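Local atomic coordinates of positive phenol-degradative gene regulator (PDB entry 5FRV), a protein that binds phenols such as p-cresol in its sensory domain and, as a sigma-54-dependent activator, probably switches on phenol-degradation genes in an ATP-dependent manner. Residues Gly93-Gly98 against Gly160-Leu165; Val123-Phe128 against Arg186-Pro191; Arg109-Thr114 against Leu129-Phe134; Leu171-Glu176 against Glu199-Leu204. All coordinates share one frame; numbering follows the deposited sequence.

Interaction 1 of 4, residues Gly93-Gly98 against Gly160-Leu165; sequences GMLEMG and GYTSAL. With PCR (p-cresol), chain D.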
loop_
_atom_site.group_PDB
_atom_site.type_symbol
_atom_site.label_atom_id
_atom_site.label_comp_id
_atom_site.label_asym_id
_atom_site.label_seq_id
_atom_site.Cartn_x
_atom_site.Cartn_y
_atom_site.Cartn_z
ATOM N N GLY A 93 3.954 24.209 12.729
ATOM C CA GLY A 93 4.124 24.080 11.290
ATOM C C GLY A 93 4.796 22.765 10.932
ATOM O O GLY A 93 4.564 22.207 9.857
ATOM N N MET A 94 5.646 22.263 11.831
ATOM C CA MET A 94 6.219 20.928 11.655
ATOM C C MET A 94 5.252 19.808 12.006
ATOM O O MET A 94 5.245 18.769 11.349
ATOM C CB MET A 94 7.482 20.754 12.490
ATOM C CG MET A 94 8.659 21.618 12.051
ATOM S SD MET A 94 10.059 21.201 13.097
ATOM C CE MET A 94 9.554 22.069 14.584
ATOM N N LEU A 95 4.480 20.000 13.071
ATOM C CA LEU A 95 3.431 19.061 13.431
ATOM C C LEU A 95 2.520 18.885 12.232
ATOM O O LEU A 95 2.128 17.766 11.895
ATOM C CB LEU A 95 2.643 19.564 14.648
ATOM C CG LEU A 95 1.577 18.687 15.316
ATOM C CD1 LEU A 95 0.246 18.732 14.566
ATOM C CD2 LEU A 95 2.082 17.250 15.483
ATOM N N GLU A 96 2.209 20.007 11.582
ATOM C CA GLU A 96 1.224 20.050 10.504
ATOM C C GLU A 96 1.603 19.239 9.288
ATOM O O GLU A 96 0.740 18.885 8.501
ATOM C CB GLU A 96 0.978 21.491 10.055
ATOM C CG GLU A 96 -0.180 22.158 10.759
ATOM C CD GLU A 96 -1.082 22.945 9.807
ATOM O OE1 GLU A 96 -0.712 23.116 8.625
ATOM O OE2 GLU A 96 -2.162 23.391 10.248
ATOM N N MET A 97 2.890 18.981 9.109
ATOM C CA MET A 97 3.331 18.208 7.959
ATOM C C MET A 97 2.770 16.785 8.012
ATOM O O MET A 97 2.522 16.172 6.975
ATOM C CB MET A 97 4.853 18.207 7.888
ATOM C CG MET A 97 5.420 19.588 7.590
ATOM S SD MET A 97 7.215 19.578 7.354
ATOM C CE MET A 97 7.488 21.223 6.695
ATOM N N GLY A 98 2.553 16.280 9.223
ATOM C CA GLY A 98 1.927 14.981 9.422
ATOM C C GLY A 98 0.564 14.876 8.766
ATOM O O GLY A 98 0.352 14.030 7.896
ATOM N N GLY A 160 2.960 7.208 15.511
ATOM C CA GLY A 160 4.347 7.128 15.078
ATOM C C GLY A 160 4.909 8.462 14.647
ATOM O O GLY A 160 6.001 8.826 15.055
ATOM N N TYR A 161 4.162 9.205 13.847
ATOM C CA TYR A 161 4.623 10.516 13.414
ATOM C C TYR A 161 4.877 11.437 14.622
ATOM O O TYR A 161 5.972 11.996 14.796
ATOM C CB TYR A 161 3.616 11.152 12.448
ATOM C CG TYR A 161 4.081 12.507 11.936
ATOM C CD1 TYR A 161 3.843 13.671 12.676
ATOM C CD2 TYR A 161 4.788 12.626 10.747
ATOM C CE1 TYR A 161 4.292 14.904 12.244
ATOM C CE2 TYR A 161 5.222 13.869 10.302
ATOM C CZ TYR A 161 4.972 15.002 11.064
ATOM O OH TYR A 161 5.398 16.239 10.639
ATOM N N THR A 162 3.866 11.589 15.465
ATOM C CA THR A 162 3.976 12.541 16.568
ATOM C C THR A 162 5.036 12.140 17.556
ATOM O O THR A 162 5.787 12.988 18.054
ATOM C CB THR A 162 2.659 12.695 17.289
ATOM O OG1 THR A 162 1.612 12.837 16.310
ATOM C CG2 THR A 162 2.710 13.918 18.194
ATOM N N SER A 163 5.101 10.851 17.847
ATOM C CA SER A 163 6.071 10.360 18.807
ATOM C C SER A 163 7.485 10.635 18.305
ATOM O O SER A 163 8.322 11.120 19.059
ATOM C CB SER A 163 5.869 8.871 19.070
ATOM O OG SER A 163 4.585 8.650 19.643
ATOM N N ALA A 164 7.735 10.353 17.030
ATOM C CA ALA A 164 9.072 10.547 16.460
ATOM C C ALA A 164 9.423 12.017 16.476
ATOM O O ALA A 164 10.579 12.392 16.689
ATOM C CB ALA A 164 9.149 9.988 15.017
ATOM N N LEU A 165 8.419 12.854 16.248
ATOM C CA LEU A 165 8.642 14.291 16.189
ATOM C C LEU A 165 8.959 14.856 17.581
ATOM O O LEU A 165 9.823 15.729 17.725
ATOM C CB LEU A 165 7.418 14.982 15.579
ATOM C CG LEU A 165 7.399 16.507 15.516
ATOM C CD1 LEU A 165 8.605 16.993 14.757
ATOM C CD2 LEU A 165 6.117 16.987 14.839
HETATM C CB PCR D . -0.087 14.501 13.696
HETATM C CG PCR D . -1.067 13.788 12.788
HETATM C CD1 PCR D . -0.604 13.046 11.714
HETATM C CE1 PCR D . -1.508 12.410 10.883
HETATM C CD2 PCR D . -2.429 13.893 13.033
HETATM C CE2 PCR D . -3.332 13.263 12.207
HETATM C CZ PCR D . -2.868 12.521 11.131
HETATM O OH PCR D . -3.767 11.872 10.287
#
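Beside the p-cresol pocket of the sensory domain, helix 152-166 meets the corner between helices 91-95 and 97-104 through Tyr161 and Leu165. With its CG anti to the backbone N (chi1 -178°), Tyr161 reaches straight across, and its OH donates a 2.6 Å hydrogen bond to Met94 O. The donor sits almost in line with the carbonyl, and Met94 O, which lies at the ring edge in its plane, also accepts from Met97 N, so two bonds grip this oxygen at the bend. Gly98 comes down on one face of the same ring in a CH-pi contact, its CA 3.5 Å from the Tyr161 centroid and somewhat displaced toward the rim. With no side chain on Gly98, its CA can lie this close over the ring. Beside the tyrosine, Leu165 pushes its CD2 methyl to 3.7 Å from Leu95 CA, and the two leucine side chains cross at about a right angle. Leu95, Gly98 and Thr162 line the pocket: the methyl carbon CB of p-cresol lies 3.5 Å from Thr162 OG1 and 3.9 Å from Leu95 CD2; the threonine hydroxyl is itself hydrogen-bonded to Tyr172 OH. Everything that touches is buried: helix 60-83 packs on Tyr161 through Ala79 and Ala82, while Leu95 rests on Tyr124 and Phe128 of strand 123-131 and on Val115 and Ile117 of strand 109-118.

Interaction 2 of 4, residues Val123-Phe128 against Arg186-Pro191; sequences VYHGEF and RILGKP. With PCR (p-cresol), chain D.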
loop_
_atom_site.group_PDB
_atom_site.type_symbol
_atom_site.label_atom_id
_atom_site.label_comp_id
_atom_site.label_asym_id
_atom_site.label_seq_id
_atom_site.Cartn_x
_atom_site.Cartn_y
_atom_site.Cartn_z
ATOM N N VAL A 123 5.494 18.894 25.769
ATOM C CA VAL A 123 4.058 19.077 25.922
ATOM C C VAL A 123 3.364 18.829 24.581
ATOM O O VAL A 123 3.777 19.360 23.549
ATOM C CB VAL A 123 3.721 20.487 26.434
ATOM C CG1 VAL A 123 2.257 20.813 26.226
ATOM C CG2 VAL A 123 4.086 20.619 27.917
ATOM N N TYR A 124 2.315 18.012 24.608
ATOM C CA TYR A 124 1.511 17.803 23.411
ATOM C C TYR A 124 0.070 17.489 23.745
ATOM O O TYR A 124 -0.239 16.565 24.507
ATOM C CB TYR A 124 2.069 16.678 22.535
ATOM C CG TYR A 124 1.279 16.542 21.245
ATOM C CD1 TYR A 124 1.480 17.430 20.195
ATOM C CD2 TYR A 124 0.316 15.551 21.091
ATOM C CE1 TYR A 124 0.759 17.332 19.023
ATOM C CE2 TYR A 124 -0.417 15.441 19.916
ATOM C CZ TYR A 124 -0.190 16.338 18.891
ATOM O OH TYR A 124 -0.896 16.254 17.724
ATOM N N HIS A 125 -0.813 18.265 23.156
ATOM C CA HIS A 125 -2.218 17.941 23.201
ATOM C C HIS A 125 -2.822 18.260 21.861
ATOM O O HIS A 125 -2.803 19.414 21.439
ATOM C CB HIS A 125 -2.923 18.717 24.308
ATOM C CG HIS A 125 -4.323 18.261 24.532
ATOM N ND1 HIS A 125 -4.645 17.302 25.468
ATOM C CD2 HIS A 125 -5.476 18.586 23.903
ATOM C CE1 HIS A 125 -5.947 17.075 25.421
ATOM N NE2 HIS A 125 -6.474 17.846 24.486
ATOM N N GLY A 126 -3.334 17.246 21.174
ATOM C CA GLY A 126 -3.819 17.453 19.819
ATOM C C GLY A 126 -5.084 16.701 19.455
ATOM O O GLY A 126 -5.241 15.528 19.797
ATOM N N GLU A 127 -5.981 17.401 18.758
ATOM C CA GLU A 127 -7.282 16.885 18.336
ATOM C C GLU A 127 -7.405 17.128 16.847
ATOM O O GLU A 127 -7.072 18.213 16.371
ATOM C CB GLU A 127 -8.449 17.580 19.062
ATOM C CG GLU A 127 -8.512 17.388 20.581
ATOM C CD GLU A 127 -9.721 18.099 21.219
ATOM O OE1 GLU A 127 -10.452 18.813 20.488
ATOM O OE2 GLU A 127 -9.927 17.951 22.452
ATOM N N PHE A 128 -7.887 16.133 16.113
ATOM C CA PHE A 128 -7.979 16.239 14.656
ATOM C C PHE A 128 -9.271 15.651 14.111
ATOM O O PHE A 128 -9.793 14.668 14.652
ATOM C CB PHE A 128 -6.800 15.524 13.973
ATOM C CG PHE A 128 -5.448 15.980 14.457
ATOM C CD1 PHE A 128 -4.930 15.509 15.645
ATOM C CD2 PHE A 128 -4.695 16.863 13.708
ATOM C CE1 PHE A 128 -3.702 15.933 16.095
ATOM C CE2 PHE A 128 -3.459 17.287 14.156
ATOM C CZ PHE A 128 -2.969 16.822 15.344
ATOM N N ARG A 186 -12.666 11.210 14.347
ATOM C CA ARG A 186 -12.112 12.295 15.147
ATOM C C ARG A 186 -11.219 11.706 16.225
ATOM O O ARG A 186 -11.586 10.746 16.908
ATOM C CB ARG A 186 -13.226 13.135 15.754
ATOM C CG ARG A 186 -12.789 14.207 16.704
ATOM C CD ARG A 186 -13.993 15.055 17.090
ATOM N NE ARG A 186 -13.757 15.843 18.295
ATOM C CZ ARG A 186 -13.959 15.386 19.528
ATOM N NH1 ARG A 186 -14.387 14.141 19.708
ATOM N NH2 ARG A 186 -13.726 16.169 20.577
ATOM N N ILE A 187 -10.031 12.281 16.372
ATOM C CA ILE A 187 -8.998 11.648 17.170
ATOM C C ILE A 187 -8.395 12.592 18.221
ATOM O O ILE A 187 -8.489 13.817 18.124
ATOM C CB ILE A 187 -7.852 11.098 16.270
ATOM C CG1 ILE A 187 -6.930 12.239 15.819
ATOM C CG2 ILE A 187 -8.432 10.323 15.066
ATOM C CD1 ILE A 187 -5.782 11.811 14.903
ATOM N N LEU A 188 -7.777 11.981 19.221
ATOM C CA LEU A 188 -7.080 12.704 20.277
ATOM C C LEU A 188 -5.733 12.075 20.565
ATOM O O LEU A 188 -5.640 10.861 20.808
ATOM C CB LEU A 188 -7.918 12.727 21.563
ATOM C CG LEU A 188 -7.190 13.288 22.789
ATOM C CD1 LEU A 188 -6.893 14.765 22.580
ATOM C CD2 LEU A 188 -7.978 13.037 24.085
ATOM N N GLY A 189 -4.686 12.895 20.563
ATOM C CA GLY A 189 -3.374 12.414 20.946
ATOM C C GLY A 189 -2.740 13.132 22.122
ATOM O O GLY A 189 -2.737 14.365 22.187
ATOM N N LYS A 190 -2.191 12.356 23.050
ATOM C CA LYS A 190 -1.466 12.932 24.180
ATOM C C LYS A 190 -0.438 11.929 24.735
ATOM O O LYS A 190 -0.482 10.732 24.395
ATOM C CB LYS A 190 -2.464 13.408 25.256
ATOM C CG LYS A 190 -3.201 12.332 26.004
ATOM C CD LYS A 190 -4.447 12.913 26.654
ATOM C CE LYS A 190 -5.344 11.829 27.210
ATOM N NZ LYS A 190 -6.545 12.393 27.876
ATOM N N PRO A 191 0.526 12.415 25.552
ATOM C CA PRO A 191 1.591 11.539 26.042
ATOM C C PRO A 191 1.090 10.288 26.747
ATOM O O PRO A 191 0.072 10.326 27.440
ATOM C CB PRO A 191 2.358 12.445 27.027
ATOM C CG PRO A 191 2.201 13.825 26.457
ATOM C CD PRO A 191 0.760 13.824 25.932
HETATM C CB PCR D . -0.087 14.501 13.696
HETATM C CG PCR D . -1.067 13.788 12.788
HETATM C CD1 PCR D . -0.604 13.046 11.714
HETATM C CE1 PCR D . -1.508 12.410 10.883
HETATM C CD2 PCR D . -2.429 13.893 13.033
HETATM C CE2 PCR D . -3.332 13.263 12.207
HETATM C CZ PCR D . -2.868 12.521 11.131
HETATM O OH PCR D . -3.767 11.872 10.287
#
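Gly126 and Gly189 face each other as an antiparallel hydrogen-bonded pair, Gly126 N giving to Gly189 O at 3.1 Å and Gly189 N to Gly126 O at 2.8 Å, the latter nearly straight (173°). Phe128 and Ile187 form a second such pair, with Glu127 and Leu188 as the non-hydrogen-bonded pair between them; Glu127 CA adds a CA-H...O contact to Ile187 O. Apolar packing on the pocket side comes from Ile187, whose CG1 sits between backbone N and carbonyl carbon (chi1 78°), reaching Phe128 CB at 3.8 Å. The p-cresol points an edge at one face of the Phe128 ring, its CD2 3.6 Å above the plane and over the centre, the two planes steeply inclined; Ile187 CD1 lies 3.9 Å from p-cresol CE2. Tyr124 lays its CE2 against Gly189 O, and its hydroxyl is hydrogen-bonded to Tyr172 OH. On the other face Leu188 CD1 is wedged among Gly126 O, His125 NE2 and Glu127 CG. Glu127 OE1 and Arg186 NH2, 4.2 Å apart, fall short of a salt bridge. These are the two central strands of a four-stranded antiparallel sheet, flanked by 109-118 and 170-176, with helices 91-95 and 152-166 packed against the face that bears Tyr124, Phe128 and Ile187.

Interaction 3 of 4, residues Arg109-Thr114 against Leu129-Phe134; sequences RVTPLT and LWEDSF. With PCR (p-cresol), chain D.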
loop_
_atom_site.group_PDB
_atom_site.type_symbol
_atom_site.label_atom_id
_atom_site.label_comp_id
_atom_site.label_asym_id
_atom_site.label_seq_id
_atom_site.Cartn_x
_atom_site.Cartn_y
_atom_site.Cartn_z
ATOM N N ARG A 109 -8.452 12.739 4.704
ATOM C CA ARG A 109 -8.349 14.192 4.734
ATOM C C ARG A 109 -8.316 14.626 6.186
ATOM O O ARG A 109 -9.232 14.331 6.961
ATOM C CB ARG A 109 -9.515 14.860 4.003
ATOM C CG ARG A 109 -9.503 16.373 4.151
ATOM C CD ARG A 109 -10.791 17.027 3.656
ATOM N NE ARG A 109 -10.759 18.463 3.929
ATOM C CZ ARG A 109 -10.169 19.360 3.144
ATOM N NH1 ARG A 109 -9.577 18.972 2.020
ATOM N NH2 ARG A 109 -10.176 20.647 3.474
ATOM N N VAL A 110 -7.251 15.314 6.562
ATOM C CA VAL A 110 -7.034 15.640 7.964
ATOM C C VAL A 110 -7.239 17.118 8.188
ATOM O O VAL A 110 -6.734 17.947 7.427
ATOM C CB VAL A 110 -5.633 15.242 8.413
ATOM C CG1 VAL A 110 -5.494 15.374 9.944
ATOM C CG2 VAL A 110 -5.335 13.823 7.957
ATOM N N THR A 111 -8.010 17.445 9.217
ATOM C CA THR A 111 -8.127 18.831 9.662
ATOM C C THR A 111 -7.781 18.953 11.140
ATOM O O THR A 111 -8.491 18.410 11.995
ATOM C CB THR A 111 -9.541 19.380 9.423
ATOM O OG1 THR A 111 -9.896 19.167 8.053
ATOM C CG2 THR A 111 -9.596 20.875 9.741
ATOM N N PRO A 112 -6.677 19.656 11.446
ATOM C CA PRO A 112 -6.302 19.930 12.833
ATOM C C PRO A 112 -7.406 20.731 13.515
ATOM O O PRO A 112 -7.878 21.713 12.938
ATOM C CB PRO A 112 -5.015 20.754 12.701
ATOM C CG PRO A 112 -4.503 20.466 11.322
ATOM C CD PRO A 112 -5.740 20.272 10.492
ATOM N N LEU A 113 -7.844 20.299 14.690
ATOM C CA LEU A 113 -8.892 21.027 15.418
ATOM C C LEU A 113 -8.265 22.058 16.349
ATOM O O LEU A 113 -8.393 23.272 16.155
ATOM C CB LEU A 113 -9.776 20.074 16.237
ATOM C CG LEU A 113 -10.737 19.126 15.520
ATOM C CD1 LEU A 113 -11.174 18.012 16.464
ATOM C CD2 LEU A 113 -11.944 19.862 14.973
ATOM N N THR A 114 -7.596 21.552 17.375
ATOM C CA THR A 114 -6.849 22.387 18.293
ATOM C C THR A 114 -5.549 21.657 18.608
ATOM O O THR A 114 -5.560 20.474 18.925
ATOM C CB THR A 114 -7.640 22.674 19.592
ATOM O OG1 THR A 114 -7.923 21.442 20.268
ATOM C CG2 THR A 114 -8.963 23.388 19.285
ATOM N N LEU A 129 -9.749 16.254 13.019
ATOM C CA LEU A 129 -10.847 15.728 12.211
ATOM C C LEU A 129 -10.310 14.892 11.046
ATOM O O LEU A 129 -9.340 15.280 10.377
ATOM C CB LEU A 129 -11.707 16.864 11.666
ATOM C CG LEU A 129 -12.879 16.442 10.770
ATOM C CD1 LEU A 129 -13.962 15.735 11.590
ATOM C CD2 LEU A 129 -13.469 17.624 10.006
ATOM N N TRP A 130 -10.955 13.754 10.818
ATOM C CA TRP A 130 -10.648 12.852 9.710
ATOM C C TRP A 130 -11.840 12.705 8.763
ATOM O O TRP A 130 -12.831 12.062 9.108
ATOM C CB TRP A 130 -10.265 11.474 10.242
ATOM C CG TRP A 130 -8.821 11.301 10.633
ATOM C CD1 TRP A 130 -7.794 12.166 10.404
ATOM C CD2 TRP A 130 -8.254 10.175 11.321
ATOM N NE1 TRP A 130 -6.616 11.646 10.905
ATOM C CE2 TRP A 130 -6.879 10.422 11.469
ATOM C CE3 TRP A 130 -8.774 8.971 11.804
ATOM C CZ2 TRP A 130 -6.024 9.516 12.085
ATOM C CZ3 TRP A 130 -7.922 8.082 12.445
ATOM C CH2 TRP A 130 -6.563 8.356 12.565
ATOM N N GLU A 131 -11.745 13.271 7.566
ATOM C CA GLU A 131 -12.794 13.042 6.569
ATOM C C GLU A 131 -12.320 12.111 5.455
ATOM O O GLU A 131 -11.171 12.191 5.017
ATOM C CB GLU A 131 -13.264 14.376 5.996
ATOM C CG GLU A 131 -13.898 15.288 7.051
ATOM C CD GLU A 131 -14.216 16.676 6.517
ATOM O OE1 GLU A 131 -13.312 17.544 6.549
ATOM O OE2 GLU A 131 -15.363 16.898 6.055
ATOM N N ASP A 132 -13.211 11.220 5.025
ATOM C CA ASP A 132 -12.945 10.257 3.945
ATOM C C ASP A 132 -11.821 9.266 4.284
ATOM O O ASP A 132 -11.019 8.909 3.411
ATOM C CB ASP A 132 -12.601 10.987 2.641
ATOM C CG ASP A 132 -13.565 12.120 2.337
ATOM O OD1 ASP A 132 -14.740 11.834 2.011
ATOM O OD2 ASP A 132 -13.150 13.299 2.438
ATOM N N SER A 133 -11.779 8.819 5.538
ATOM C CA SER A 133 -10.835 7.784 5.947
ATOM C C SER A 133 -10.968 6.576 5.023
ATOM O O SER A 133 -12.042 5.974 4.948
ATOM C CB SER A 133 -11.080 7.363 7.391
ATOM O OG SER A 133 -10.985 8.474 8.282
ATOM N N PHE A 134 -9.896 6.214 4.318
ATOM C CA PHE A 134 -9.974 5.029 3.482
ATOM C C PHE A 134 -10.240 3.814 4.348
ATOM O O PHE A 134 -10.956 2.901 3.961
ATOM C CB PHE A 134 -8.689 4.821 2.668
ATOM C CG PHE A 134 -7.685 3.907 3.327
ATOM C CD1 PHE A 134 -6.745 4.411 4.207
ATOM C CD2 PHE A 134 -7.684 2.541 3.061
ATOM C CE1 PHE A 134 -5.828 3.576 4.811
ATOM C CE2 PHE A 134 -6.787 1.701 3.668
ATOM C CZ PHE A 134 -5.849 2.216 4.542
HETATM C CB PCR D . -0.087 14.501 13.696
HETATM C CG PCR D . -1.067 13.788 12.788
HETATM C CD1 PCR D . -0.604 13.046 11.714
HETATM C CE1 PCR D . -1.508 12.410 10.883
HETATM C CD2 PCR D . -2.429 13.893 13.033
HETATM C CE2 PCR D . -3.332 13.263 12.207
HETATM C CZ PCR D . -2.868 12.521 11.131
HETATM O OH PCR D . -3.767 11.872 10.287
HETATM O O HOH W 1 -10.823 16.911 7.705
#
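Trp130, with CG anti to its carbonyl carbon (chi1 -85°), and Val110, whose CG2 is likewise anti to the carbonyl carbon, send their side chains the same way, so that Val110 CG2 lies 3.8 Å from Trp130 CD1. The indole NE1 then donates to the p-cresol OH at 2.9 Å, bent to 145°, with Val110 CG2 3.4 Å from that oxygen; His102 is the hydroxyl's other protein partner. On the opposite face the extended Arg109 runs alongside Glu131. Its NE makes a long salt bridge of 3.8 Å to Glu131 OE1, with guanidinium and carboxylate planes 81° apart. A water linked to Thr111 OG1 lies 2.8 Å from Glu131 OE1 and near Arg109 O. Four backbone bonds pair Arg109 with Glu131 and Thr111 with Leu129. The strand then bulges in classic fashion, Leu113 and Thr114 together standing opposite Glu127. The arrangement is a beta hairpin whose inner face supplies the phenol-recognising end of the sensory pocket.

Interaction 4 of 4, residues Leu171-Glu176 against Glu199-Leu204; sequences LYRELE and EAELAL. With ZN (zinc ion), chain C.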
loop_
_atom_site.group_PDB
_atom_site.type_symbol
_atom_site.label_atom_id
_atom_site.label_comp_id
_atom_site.label_asym_id
_atom_site.label_seq_id
_atom_site.Cartn_x
_atom_site.Cartn_y
_atom_site.Cartn_z
ATOM N N LEU A 171 0.421 8.773 22.272
ATOM C CA LEU A 171 -0.587 7.841 21.778
ATOM C C LEU A 171 -1.834 8.560 21.302
ATOM O O LEU A 171 -2.200 9.599 21.852
ATOM C CB LEU A 171 -0.965 6.838 22.862
ATOM C CG LEU A 171 0.152 6.022 23.498
ATOM C CD1 LEU A 171 -0.424 5.214 24.638
ATOM C CD2 LEU A 171 0.785 5.091 22.471
ATOM N N TYR A 172 -2.488 8.001 20.281
ATOM C CA TYR A 172 -3.791 8.512 19.808
ATOM C C TYR A 172 -4.912 7.505 19.934
ATOM O O TYR A 172 -4.703 6.293 19.905
ATOM C CB TYR A 172 -3.753 8.933 18.335
ATOM C CG TYR A 172 -2.982 10.185 18.039
ATOM C CD1 TYR A 172 -1.595 10.189 18.108
ATOM C CD2 TYR A 172 -3.627 11.345 17.648
ATOM C CE1 TYR A 172 -0.875 11.325 17.833
ATOM C CE2 TYR A 172 -2.910 12.479 17.346
ATOM C CZ TYR A 172 -1.524 12.455 17.439
ATOM O OH TYR A 172 -0.786 13.584 17.154
ATOM N N ARG A 173 -6.124 8.020 20.049
ATOM C CA ARG A 173 -7.285 7.159 19.903
ATOM C C ARG A 173 -8.395 7.896 19.191
ATOM O O ARG A 173 -8.432 9.128 19.183
ATOM C CB ARG A 173 -7.739 6.618 21.259
ATOM C CG ARG A 173 -7.324 5.152 21.421
ATOM C CD ARG A 173 -6.875 4.823 22.825
ATOM N NE ARG A 173 -8.005 4.491 23.683
ATOM C CZ ARG A 173 -8.073 3.400 24.438
ATOM N NH1 ARG A 173 -7.066 2.533 24.448
ATOM N NH2 ARG A 173 -9.144 3.177 25.193
ATOM N N GLU A 174 -9.260 7.133 18.530
ATOM C CA GLU A 174 -10.400 7.691 17.831
ATOM C C GLU A 174 -11.562 7.824 18.780
ATOM O O GLU A 174 -11.986 6.832 19.344
ATOM C CB GLU A 174 -10.834 6.798 16.671
ATOM C CG GLU A 174 -9.886 6.688 15.525
ATOM C CD GLU A 174 -10.518 5.889 14.399
ATOM O OE1 GLU A 174 -10.454 4.651 14.467
ATOM O OE2 GLU A 174 -11.099 6.491 13.477
ATOM N N LEU A 175 -12.084 9.034 18.932
ATOM C CA LEU A 175 -13.225 9.274 19.812
ATOM C C LEU A 175 -14.542 9.003 19.079
ATOM O O LEU A 175 -15.584 8.734 19.698
ATOM C CB LEU A 175 -13.189 10.707 20.337
ATOM C CG LEU A 175 -11.863 11.099 20.990
ATOM C CD1 LEU A 175 -11.981 12.475 21.622
ATOM C CD2 LEU A 175 -11.418 10.046 22.010
ATOM N N GLU A 176 -14.489 9.099 17.755
ATOM C CA GLU A 176 -15.608 8.699 16.903
ATOM C C GLU A 176 -15.027 8.281 15.564
ATOM O O GLU A 176 -13.857 8.570 15.275
ATOM C CB GLU A 176 -16.637 9.822 16.744
ATOM C CG GLU A 176 -16.234 10.969 15.834
ATOM C CD GLU A 176 -17.274 12.090 15.812
ATOM O OE1 GLU A 176 -18.204 12.023 14.973
ATOM O OE2 GLU A 176 -17.162 13.028 16.641
ATOM N N GLU A 199 -0.543 2.274 29.059
ATOM C CA GLU A 199 0.473 1.229 28.934
ATOM C C GLU A 199 -0.060 0.029 28.151
ATOM O O GLU A 199 0.704 -0.697 27.516
ATOM C CB GLU A 199 0.977 0.784 30.315
ATOM C CG GLU A 199 2.110 -0.255 30.275
ATOM C CD GLU A 199 3.439 0.298 29.756
ATOM O OE1 GLU A 199 3.634 1.539 29.770
ATOM O OE2 GLU A 199 4.282 -0.518 29.310
ATOM N N ALA A 200 -1.373 -0.170 28.191
ATOM C CA ALA A 200 -1.987 -1.288 27.484
ATOM C C ALA A 200 -2.147 -0.986 25.995
ATOM O O ALA A 200 -2.048 -1.887 25.160
ATOM C CB ALA A 200 -3.333 -1.631 28.095
ATOM N N GLU A 201 -2.406 0.277 25.671
ATOM C CA GLU A 201 -2.461 0.701 24.277
ATOM C C GLU A 201 -1.056 0.569 23.687
ATOM O O GLU A 201 -0.892 0.152 22.542
ATOM C CB GLU A 201 -3.006 2.136 24.152
ATOM C CG GLU A 201 -2.965 2.748 22.735
ATOM C CD GLU A 201 -4.095 2.275 21.815
ATOM O OE1 GLU A 201 -4.921 1.440 22.248
ATOM O OE2 GLU A 201 -4.164 2.750 20.653
ATOM N N LEU A 202 -0.043 0.875 24.495
ATOM C CA LEU A 202 1.347 0.796 24.057
ATOM C C LEU A 202 1.753 -0.633 23.713
ATOM O O LEU A 202 2.559 -0.857 22.810
ATOM C CB LEU A 202 2.285 1.351 25.126
ATOM C CG LEU A 202 3.767 1.344 24.737
ATOM C CD1 LEU A 202 4.048 2.320 23.594
ATOM C CD2 LEU A 202 4.646 1.653 25.948
ATOM N N ALA A 203 1.188 -1.593 24.439
ATOM C CA ALA A 203 1.399 -3.006 24.158
ATOM C C ALA A 203 1.047 -3.365 22.704
ATOM O O ALA A 203 1.619 -4.284 22.125
ATOM C CB ALA A 203 0.582 -3.852 25.126
ATOM N N LEU A 204 0.115 -2.627 22.111
ATOM C CA LEU A 204 -0.318 -2.924 20.748
ATOM C C LEU A 204 0.721 -2.545 19.684
ATOM O O LEU A 204 0.634 -2.976 18.522
ATOM C CB LEU A 204 -1.635 -2.213 20.471
ATOM C CG LEU A 204 -2.786 -2.702 21.347
ATOM C CD1 LEU A 204 -3.971 -1.766 21.230
ATOM C CD2 LEU A 204 -3.166 -4.107 20.933
HETATM ZN ZN ZN C . -12.095 5.967 11.836
#
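Glu201 leaves helix 198-203 toward the edge strand 170-176 and can be followed outward. Its CB lies 4.0 Å from Leu171 CD1, and CG is at the same distance from that methyl, so the leucine covers the aliphatic half of the side chain, the two running antiparallel past one another. The chain then bends at chi2 (79°), which turns the carboxylate toward Arg173. The carboxyl carbon CD comes to 3.9 Å from Arg173 CD. At the tip, OE1 takes a salt bridge with a hydrogen bond from Arg173 NH1 at 3.3 Å. This bond is bent, 137° at the hydrogen, and approaches from well above the carboxylate plane, with guanidinium and carboxylate turned 68° against each other. The second oxygen, OE2, lies 3.7 Å from Tyr172 O. Arg173 has a further salt-bridge partner in Asp197, so its positive charge is probably shared between two acids. Leu171 CD2 also touches Leu202 CD1 at 4.4 Å. One residue past the arginine, Glu174 OE2 binds the zinc ion at 2.0 Å, together with Cys151, Cys177 and Cys185. Strand and helix run at right angles here; helix 60-83 meets Glu201 through Met68, helix 152-166 packs on Leu171 and Tyr172, and strand 185-191 pairs with strand 170-176 within the sheet.

In the fold
From the N terminus, residues 93-98 come first, and interaction 1 closes its loop only at 160-165, joining the bend between helices 91-95 and 97-104 to helix 152-166. Nested inside that loop, interaction 3 closes the short hairpin of 109-114 and 129-134. Interaction 2 starts within both loops, at 123-128, and ends beyond them at 186-191, so it crosses interactions 1 and 3 and fastens the hairpin to strand 185-191. Interaction 4 opens after interactions 1 and 3 have closed, crosses interaction 2, and brings the C-terminal helix onto the sheet's edge strand. Interactions 1, 2 and 3 all touch p-cresol; Trp130 and Glu174 bring interactions 3 and 4 together near zinc.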